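Local coordinates for putative glycoside hydrolase (Bacteroides ovatus, PDB 4ONZ), which is a putative glycoside hydrolase, a strand-rich protein of the beta-fructosidase clan and probably a beta-propeller, at residues Asn11-Gly16 with Val296-Asp301. Residues are numbered along the deposited sequence; the frame is centred on the assembly and turned at random.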
loop_
_atom_site.group_PDB
_atom_site.type_symbol
_atom_site.label_atom_id
_atom_site.label_comp_id
_atom_site.label_asym_id
_atom_site.label_seq_id
_atom_site.Cartn_x
_atom_site.Cartn_y
_atom_site.Cartn_z
ATOM N N ASN A 11 16.174 19.130 2.461
ATOM C CA ASN A 11 14.952 18.272 2.578
ATOM C C ASN A 11 13.663 19.071 2.815
ATOM O O ASN A 11 12.849 18.725 3.673
ATOM C CB ASN A 11 15.141 17.205 3.671
ATOM C CG ASN A 11 16.102 16.099 3.257
ATOM O OD1 ASN A 11 16.416 15.936 2.074
ATOM N ND2 ASN A 11 16.563 15.321 4.233
ATOM N N ASN A 12 13.487 20.137 2.037
ATOM C CA ASN A 12 12.277 20.961 2.103
ATOM C C ASN A 12 11.082 20.274 1.417
ATOM O O ASN A 12 9.932 20.649 1.648
ATOM C CB ASN A 12 12.519 22.344 1.475
ATOM C CG ASN A 12 12.822 22.277 -0.023
ATOM O OD1 ASN A 12 13.380 21.296 -0.521
ATOM N ND2 ASN A 12 12.466 23.337 -0.745
ATOM N N TRP A 13 11.371 19.270 0.583
ATOM C CA TRP A 13 10.357 18.528 -0.169
ATOM C C TRP A 13 9.769 17.320 0.576
ATOM O O TRP A 13 8.760 16.754 0.149
ATOM C CB TRP A 13 10.960 18.033 -1.492
ATOM C CG TRP A 13 12.121 17.080 -1.327
ATOM C CD1 TRP A 13 13.450 17.399 -1.299
ATOM C CD2 TRP A 13 12.050 15.657 -1.165
ATOM N NE1 TRP A 13 14.208 16.262 -1.129
ATOM C CE2 TRP A 13 13.372 15.179 -1.049
ATOM C CE3 TRP A 13 10.994 14.738 -1.116
ATOM C CZ2 TRP A 13 13.667 13.824 -0.884
ATOM C CZ3 TRP A 13 11.290 13.394 -0.950
ATOM C CH2 TRP A 13 12.613 12.952 -0.835
ATOM N N VAL A 14 10.398 16.931 1.678
ATOM C CA VAL A 14 9.994 15.744 2.427
ATOM C C VAL A 14 8.643 15.937 3.111
ATOM O O VAL A 14 8.387 16.976 3.696
ATOM C CB VAL A 14 11.076 15.367 3.465
ATOM C CG1 VAL A 14 10.659 14.158 4.281
ATOM C CG2 VAL A 14 12.401 15.092 2.768
ATOM N N ILE A 15 7.774 14.940 3.010
ATOM C CA ILE A 15 6.470 15.016 3.654
ATOM C C ILE A 15 6.643 14.531 5.087
ATOM O O ILE A 15 7.176 13.439 5.332
ATOM C CB ILE A 15 5.398 14.200 2.917
ATOM C CG1 ILE A 15 5.284 14.669 1.465
ATOM C CG2 ILE A 15 4.055 14.343 3.625
ATOM C CD1 ILE A 15 4.326 13.874 0.619
ATOM N N GLY A 16 6.205 15.358 6.030
ATOM C CA GLY A 16 6.327 15.055 7.446
ATOM C C GLY A 16 6.606 16.312 8.261
ATOM O O GLY A 16 6.517 17.416 7.738
ATOM N N VAL A 296 14.171 10.714 -11.322
ATOM C CA VAL A 296 14.387 10.913 -9.895
ATOM C C VAL A 296 15.102 12.241 -9.664
ATOM O O VAL A 296 16.103 12.524 -10.318
ATOM C CB VAL A 296 15.243 9.768 -9.303
ATOM C CG1 VAL A 296 15.611 10.044 -7.845
ATOM C CG2 VAL A 296 14.508 8.443 -9.441
ATOM N N LEU A 297 14.565 13.056 -8.761
ATOM C CA LEU A 297 15.175 14.337 -8.402
ATOM C C LEU A 297 15.925 14.204 -7.095
ATOM O O LEU A 297 16.981 14.802 -6.933
ATOM C CB LEU A 297 14.125 15.443 -8.253
ATOM C CG LEU A 297 13.322 15.818 -9.494
ATOM C CD1 LEU A 297 12.406 16.990 -9.177
ATOM C CD2 LEU A 297 14.234 16.141 -10.665
ATOM N N ASP A 298 15.378 13.435 -6.153
ATOM C CA ASP A 298 16.017 13.267 -4.855
ATOM C C ASP A 298 15.498 12.004 -4.175
ATOM O O ASP A 298 14.434 11.496 -4.527
ATOM C CB ASP A 298 15.761 14.503 -3.980
ATOM C CG ASP A 298 16.832 14.711 -2.903
ATOM O OD1 ASP A 298 17.698 13.826 -2.682
ATOM O OD2 ASP A 298 16.811 15.788 -2.273
ATOM N N ARG A 299 16.250 11.527 -3.185
ATOM C CA ARG A 299 15.935 10.294 -2.468
ATOM C C ARG A 299 16.542 10.392 -1.069
ATOM O O ARG A 299 17.690 10.838 -0.915
ATOM C CB ARG A 299 16.542 9.122 -3.248
ATOM C CG ARG A 299 16.227 7.718 -2.760
ATOM C CD ARG A 299 16.909 6.742 -3.694
ATOM N NE ARG A 299 16.787 5.344 -3.308
ATOM C CZ ARG A 299 17.331 4.340 -3.994
ATOM N NH1 ARG A 299 18.049 4.584 -5.084
ATOM N NH2 ARG A 299 17.175 3.090 -3.590
ATOM N N LEU A 300 15.772 10.038 -0.043
ATOM C CA LEU A 300 16.289 10.081 1.327
ATOM C C LEU A 300 17.350 9.012 1.558
ATOM O O LEU A 300 17.170 7.858 1.168
ATOM C CB LEU A 300 15.170 9.899 2.349
ATOM C CG LEU A 300 14.134 11.022 2.357
ATOM C CD1 LEU A 300 13.050 10.737 3.371
ATOM C CD2 LEU A 300 14.809 12.340 2.662
ATOM N N ASP A 301 18.459 9.418 2.169
ATOM C CA ASP A 301 19.531 8.499 2.525
ATOM C C ASP A 301 19.148 7.671 3.738
ATOM O O ASP A 301 19.532 6.514 3.838
ATOM C CB ASP A 301 20.819 9.258 2.858
ATOM C CG ASP A 301 21.524 9.775 1.634
ATOM O OD1 ASP A 301 21.316 9.213 0.545
ATOM O OD2 ASP A 301 22.313 10.727 1.768
#
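W13 and D298 join the N-terminal loop to strand 296-299, an end strand of a sheet within what is probably a beta-propeller, as in the clan. At a classic beta bulge L297 and D298 both pair with L287 of strand 281-288, and the CA-CB bond of D298 points toward the loop. W13 NE1 donates a hydrogen bond to D298 OD2 over 2.9 Å. It is bent: the N-H...O angle is 139°, the acceptor sits 27° out of the indole plane, and the nitrogen approaches from above the carboxylate plane. D298 OD1 accepts R299 N at 2.8 Å, so each carboxylate oxygen has a donor, which restrains its rotation. Chi1 of W13 (62°) sets CG between the backbone N and the carbonyl carbon, on a CA-CB bond pointing toward the strand, consistent with the buried indole meeting D298 at its NE1 edge. V14 CG2 lies over the centre of the W13 ring, 3.8 Å above its plane. L300 slides past the indole in the opposing direction, its CG 4.0 Å from W13 CH2. The CA-CB bond of R299 points away from the loop, and its NH2 forms a salt bridge with D242. V14 and L300 meet tip to tip, CG2 to CD2 at 3.7 Å, while N11, poorly ordered, brings ND2 to 3.8 Å from L300 CD2.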